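Local atomic coordinates of Alpha/beta hydrolase fold-3 domain protein (Sulfolobus islandicus, PDB entry 5LK6), a protein that probably hydrolyses carboxylic ester bonds as a lipase or carboxylesterase of the alpha/beta hydrolase fold. Residues K50-E55 with T129-N134; A56-R61 with V122-D127. One frame throughout, in Å; residues are numbered along the deposited sequence.

In the fold
Interactions 1 and 2 place the same helix, 120-133, on two neighbouring antiparallel strands. Their centres are about 6 Å apart. Strand 46-52 carries interaction 1 and ends this chain's sheet; strand 57-63 carries interaction 2 and lies next to it. The strands are joined by a probable hydrogen bond from Ile-51 N to Ile-58 O, 2.8 Å. The turn between them also reaches the helix. There Ser-54 N lies 3.0 Å from Asp-127 OD2, probably hydrogen-bonded. Along the chain, interaction 2 is nested within the loop that interaction 1 closes. Neither contact includes residues of the probable Ser-His-Asp triad of this esterase.

Interaction 1 (K50-E55 with T129-N134); sequences KIPGSE and TNWVYN
In the helix-on-sheet layer of the alpha/beta hydrolase fold, Ile-51 and Pro-52 of edge strand 46-52 pack on Trp-131 of helix 120-133. Strand and helix segments run nearly perpendicular, at 99°, with their axes 8.9 Å apart at closest approach. Trp-131 holds CG anti to its backbone N (chi1 -177°), and this directs the indole at the strand. Pro-52 lies over one face of the indole. Its CD is 3.7 Å from the centroid of the five-membered ring, 25° off the ring normal, and makes a CH-pi contact. Proline and indole cross at about a right angle. Ile-51 meets the indole obliquely, with CG2 3.7 Å from Trp-131 CG. Its other branch runs past the CE3 rim of the six-membered ring, on the proline's side of the indole, with CD1 3.8 Å from Trp-131 CE3. The same CD1 touches Val-132 CG2 at 4.2 Å. Val-132 continues inward to Val-73 and Ile-75 of strand 72-77. Substituting an alanine for Trp-131 would probably leave Pro-52 without its aromatic partner and open a gap beside CG2 of Ile-51. Aliphatic groups against an indole lay the end of helix 120-133 on the outermost strand of an alpha/beta hydrolase sheet.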
loop_
_atom_site.group_PDB
_atom_site.type_symbol
_atom_site.label_atom_id
_atom_site.label_comp_id
_atom_site.label_asym_id
_atom_site.label_seq_id
_atom_site.Cartn_x
_atom_site.Cartn_y
_atom_site.Cartn_z
ATOM N N LYS A 50 23.429 23.131 -7.536
ATOM C CA LYS A 50 24.783 22.708 -7.173
ATOM C C LYS A 50 24.882 22.828 -5.683
ATOM O O LYS A 50 24.831 23.931 -5.177
ATOM C CB LYS A 50 25.858 23.647 -7.738
ATOM C CG LYS A 50 25.927 23.782 -9.238
ATOM C CD LYS A 50 26.420 22.529 -9.907
ATOM C CE LYS A 50 27.050 22.897 -11.243
ATOM N NZ LYS A 50 26.861 21.841 -12.268
ATOM N N ILE A 51 25.047 21.715 -4.982
ATOM C CA ILE A 51 25.048 21.721 -3.540
ATOM C C ILE A 51 26.507 21.627 -3.124
ATOM O O ILE A 51 27.208 20.759 -3.610
ATOM C CB ILE A 51 24.229 20.540 -2.985
ATOM C CG1 ILE A 51 22.771 20.672 -3.448
ATOM C CG2 ILE A 51 24.330 20.489 -1.464
ATOM C CD1 ILE A 51 21.846 19.666 -2.786
ATOM N N PRO A 52 26.967 22.526 -2.236
ATOM C CA PRO A 52 28.367 22.525 -1.826
ATOM C C PRO A 52 28.700 21.411 -0.804
ATOM O O PRO A 52 28.669 21.615 0.413
ATOM C CB PRO A 52 28.559 23.951 -1.258
ATOM C CG PRO A 52 27.248 24.304 -0.690
ATOM C CD PRO A 52 26.225 23.635 -1.598
ATOM N N GLY A 53 29.046 20.237 -1.325
ATOM C CA GLY A 53 29.374 19.089 -0.493
ATOM C C GLY A 53 30.740 19.130 0.165
ATOM O O GLY A 53 31.634 19.762 -0.334
ATOM N N SER A 54 30.906 18.377 1.250
ATOM C CA SER A 54 32.187 18.225 1.926
ATOM C C SER A 54 33.295 17.685 0.978
ATOM O O SER A 54 34.439 18.078 1.114
ATOM C CB SER A 54 32.051 17.404 3.241
ATOM O OG SER A 54 32.152 15.980 3.092
ATOM N N GLU A 55 32.954 16.825 0.010
ATOM C CA GLU A 55 33.947 16.230 -0.912
ATOM C C GLU A 55 33.719 16.495 -2.381
ATOM O O GLU A 55 34.569 16.162 -3.203
ATOM C CB GLU A 55 34.021 14.709 -0.702
ATOM C CG GLU A 55 34.808 14.308 0.533
ATOM C CD GLU A 55 34.799 12.821 0.791
ATOM O OE1 GLU A 55 34.326 12.056 -0.101
ATOM O OE2 GLU A 55 35.263 12.442 1.901
ATOM N N THR A 129 21.415 16.163 2.119
ATOM C CA THR A 129 20.326 16.226 3.077
ATOM C C THR A 129 20.548 17.360 4.089
ATOM O O THR A 129 19.651 18.153 4.362
ATOM C CB THR A 129 20.115 14.870 3.783
ATOM O OG1 THR A 129 19.727 13.919 2.797
ATOM C CG2 THR A 129 19.026 14.943 4.846
ATOM N N ASN A 130 21.757 17.437 4.601
ATOM C CA ASN A 130 22.127 18.394 5.612
ATOM C C ASN A 130 22.027 19.810 5.075
ATOM O O ASN A 130 21.490 20.718 5.731
ATOM C CB ASN A 130 23.528 18.077 6.062
ATOM C CG ASN A 130 23.928 18.829 7.300
ATOM O OD1 ASN A 130 23.539 18.528 8.436
ATOM N ND2 ASN A 130 24.767 19.783 7.086
ATOM N N TRP A 131 22.466 19.991 3.856
ATOM C CA TRP A 131 22.419 21.291 3.265
ATOM C C TRP A 131 21.000 21.744 2.948
ATOM O O TRP A 131 20.657 22.896 3.223
ATOM C CB TRP A 131 23.241 21.316 1.994
ATOM C CG TRP A 131 23.324 22.628 1.349
ATOM C CD1 TRP A 131 24.273 23.619 1.595
ATOM C CD2 TRP A 131 22.458 23.137 0.311
ATOM N NE1 TRP A 131 24.043 24.689 0.757
ATOM C CE2 TRP A 131 22.956 24.436 -0.045
ATOM C CE3 TRP A 131 21.356 22.617 -0.377
ATOM C CZ2 TRP A 131 22.376 25.222 -1.052
ATOM C CZ3 TRP A 131 20.748 23.412 -1.384
ATOM C CH2 TRP A 131 21.269 24.714 -1.699
ATOM N N VAL A 132 20.190 20.856 2.356
ATOM C CA VAL A 132 18.797 21.188 2.041
ATOM C C VAL A 132 18.035 21.568 3.343
ATOM O O VAL A 132 17.282 22.528 3.377
ATOM C CB VAL A 132 18.102 20.052 1.267
ATOM C CG1 VAL A 132 16.570 20.227 1.246
ATOM C CG2 VAL A 132 18.658 19.954 -0.139
ATOM N N TYR A 133 18.272 20.817 4.401
ATOM C CA TYR A 133 17.675 21.064 5.689
ATOM C C TYR A 133 18.038 22.425 6.301
ATOM O O TYR A 133 17.245 22.967 7.045
ATOM C CB TYR A 133 18.132 19.949 6.612
ATOM C CG TYR A 133 17.638 19.993 8.031
ATOM C CD1 TYR A 133 16.461 19.401 8.375
ATOM C CD2 TYR A 133 18.386 20.598 9.046
ATOM C CE1 TYR A 133 16.024 19.406 9.681
ATOM C CE2 TYR A 133 17.961 20.612 10.350
ATOM C CZ TYR A 133 16.779 20.020 10.655
ATOM O OH TYR A 133 16.322 19.969 11.931
ATOM N N ASN A 134 19.242 22.944 6.009
ATOM C CA ASN A 134 19.736 24.240 6.518
ATOM C C ASN A 134 19.451 25.375 5.567
ATOM O O ASN A 134 19.969 26.421 5.753
ATOM C CB ASN A 134 21.252 24.197 6.731
ATOM C CG ASN A 134 21.635 23.322 7.883
ATOM O OD1 ASN A 134 20.942 23.244 8.897
ATOM N ND2 ASN A 134 22.738 22.654 7.745
#

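Interaction 2 (A56-R61 with V122-D127); sequences ANINAR and VIDSFD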
loop_
_atom_site.group_PDB
_atom_site.type_symbol
_atom_site.label_atom_id
_atom_site.label_comp_id
_atom_site.label_asym_id
_atom_site.label_seq_id
_atom_site.Cartn_x
_atom_site.Cartn_y
_atom_site.Cartn_z
ATOM N N ALA A 56 32.572 17.043 -2.743
ATOM C CA ALA A 56 32.315 17.310 -4.138
ATOM C C ALA A 56 31.254 18.362 -4.295
ATOM O O ALA A 56 30.554 18.701 -3.361
ATOM C CB ALA A 56 31.873 16.031 -4.830
ATOM N N ASN A 57 31.140 18.849 -5.508
ATOM C CA ASN A 57 30.058 19.697 -5.885
ATOM C C ASN A 57 28.917 18.830 -6.453
ATOM O O ASN A 57 28.986 18.332 -7.591
ATOM C CB ASN A 57 30.537 20.753 -6.883
ATOM C CG ASN A 57 29.875 22.079 -6.634
ATOM O OD1 ASN A 57 28.930 22.460 -7.336
ATOM N ND2 ASN A 57 30.305 22.757 -5.567
ATOM N N ILE A 58 27.856 18.707 -5.651
ATOM C CA ILE A 58 26.743 17.750 -5.864
ATOM C C ILE A 58 25.536 18.294 -6.669
ATOM O O ILE A 58 24.766 19.142 -6.171
ATOM C CB ILE A 58 26.201 17.228 -4.497
ATOM C CG1 ILE A 58 27.316 16.659 -3.644
ATOM C CG2 ILE A 58 25.144 16.171 -4.713
ATOM C CD1 ILE A 58 26.994 16.763 -2.178
ATOM N N ASN A 59 25.333 17.772 -7.875
ATOM C CA ASN A 59 24.149 18.121 -8.623
ATOM C C ASN A 59 22.885 17.534 -8.037
ATOM O O ASN A 59 22.886 16.421 -7.553
ATOM C CB ASN A 59 24.263 17.678 -10.039
ATOM C CG ASN A 59 25.345 18.408 -10.760
ATOM O OD1 ASN A 59 25.881 19.420 -10.287
ATOM N ND2 ASN A 59 25.700 17.889 -11.890
ATOM N N ALA A 60 21.830 18.337 -8.051
ATOM C CA ALA A 60 20.520 17.939 -7.639
ATOM C C ALA A 60 19.566 18.577 -8.593
ATOM O O ALA A 60 19.865 19.594 -9.175
ATOM C CB ALA A 60 20.252 18.433 -6.255
ATOM N N ARG A 61 18.419 17.955 -8.783
ATOM C CA ARG A 61 17.348 18.569 -9.541
ATOM C C ARG A 61 16.145 18.787 -8.603
ATOM O O ARG A 61 15.728 17.881 -7.896
ATOM C CB ARG A 61 16.993 17.719 -10.736
ATOM C CG ARG A 61 15.731 18.186 -11.441
ATOM C CD ARG A 61 15.600 17.510 -12.780
ATOM N NE ARG A 61 16.724 17.864 -13.631
ATOM C CZ ARG A 61 16.968 17.335 -14.825
ATOM N NH1 ARG A 61 16.173 16.368 -15.370
ATOM N NH2 ARG A 61 18.044 17.766 -15.485
ATOM N N VAL A 122 27.328 7.788 0.162
ATOM C CA VAL A 122 26.675 8.017 1.447
ATOM C C VAL A 122 26.967 9.441 1.850
ATOM O O VAL A 122 26.056 10.184 2.231
ATOM C CB VAL A 122 27.227 7.082 2.557
ATOM C CG1 VAL A 122 26.787 7.504 3.953
ATOM C CG2 VAL A 122 26.845 5.619 2.286
ATOM N N ILE A 123 28.252 9.804 1.776
ATOM C CA ILE A 123 28.680 11.139 2.130
ATOM C C ILE A 123 27.991 12.225 1.288
ATOM O O ILE A 123 27.551 13.216 1.843
ATOM C CB ILE A 123 30.199 11.281 2.065
ATOM C CG1 ILE A 123 30.857 10.439 3.185
ATOM C CG2 ILE A 123 30.595 12.754 2.222
ATOM C CD1 ILE A 123 32.342 10.212 2.940
ATOM N N ASP A 124 27.862 12.025 -0.022
ATOM C CA ASP A 124 27.082 12.950 -0.836
ATOM C C ASP A 124 25.606 13.029 -0.411
ATOM O O ASP A 124 25.033 14.123 -0.313
ATOM C CB ASP A 124 27.166 12.580 -2.323
ATOM C CG ASP A 124 28.552 12.833 -2.933
ATOM O OD1 ASP A 124 29.460 13.322 -2.219
ATOM O OD2 ASP A 124 28.729 12.550 -4.146
ATOM N N SER A 125 24.991 11.877 -0.183
ATOM C CA SER A 125 23.579 11.810 0.175
ATOM C C SER A 125 23.316 12.524 1.522
ATOM O O SER A 125 22.334 13.252 1.645
ATOM C CB SER A 125 23.094 10.356 0.222
ATOM O OG SER A 125 23.081 9.788 -1.068
ATOM N N PHE A 126 24.194 12.330 2.497
ATOM C CA PHE A 126 24.127 13.060 3.750
ATOM C C PHE A 126 24.366 14.548 3.616
ATOM O O PHE A 126 23.647 15.344 4.180
ATOM C CB PHE A 126 25.167 12.553 4.714
ATOM C CG PHE A 126 25.113 13.225 6.053
ATOM C CD1 PHE A 126 24.061 12.954 6.943
ATOM C CD2 PHE A 126 26.116 14.128 6.451
ATOM C CE1 PHE A 126 24.002 13.567 8.202
ATOM C CE2 PHE A 126 26.065 14.746 7.712
ATOM C CZ PHE A 126 25.009 14.474 8.582
ATOM N N ASP A 127 25.427 14.923 2.935
ATOM C CA ASP A 127 25.781 16.324 2.789
ATOM C C ASP A 127 24.683 17.116 2.119
ATOM O O ASP A 127 24.449 18.244 2.525
ATOM C CB ASP A 127 27.079 16.481 1.980
ATOM C CG ASP A 127 28.289 16.062 2.758
ATOM O OD1 ASP A 127 28.157 15.785 3.962
ATOM O OD2 ASP A 127 29.378 15.993 2.166
#
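Ile-58 of strand 57-63 packs against Asp-124 and Asp-127, one turn apart on helix 120-133. The nearest backbones are those of Ile-58 and Asp-124, with their CA atoms 7.0 Å apart.

The direct contacts are van der Waals. From its CA, Ile-58 turns CB toward the helix. Its CG1 lies beside the backbone N, anti to the carbonyl carbon (chi1 -54°), and CD1 extends from there to the helix surface. The methyl CD1 rests 3.8 Å from Asp-124 O and 4.0 Å from Asp-124 CA. It also reaches CB of Asp-127, at 4.2 Å. One methyl group therefore touches residues three apart on the helix. Further back, Ile-58 CG1 sits above the plane of the Asp-124 carboxylate, 4.1 Å from its CG. Ala-56 adds a looser touch, with CB 4.5 Å from Asp-124 OD1. Ile-58 also meets Val-108 of the next strand, 104-108, and this ties the contact into the sheet.

The polar bonds lead out of the two segments. Asp-124 is buried, and its OD2 forms a salt bridge with Arg-111 NE. Arg-111 also pairs through NH2 with Glu-55, in the turn just before Ala-56. Asp-127 OD2 is hydrogen-bonded to Ser-54 OG in that same turn. Both carboxylates thus have polar partners near the end of the strand pair.

Within the helix, Asp-127 N donates to Ile-123 O at 2.9 Å, as the regular helical pattern requires.

Asp-124 makes two kinds of contact. Isoleucine carbon meets one flat face of the carboxylate, while its oxygens are bonded elsewhere. The arginine would be expected to offset the charge of this buried acid and so favour its ionised form beside an apolar neighbour.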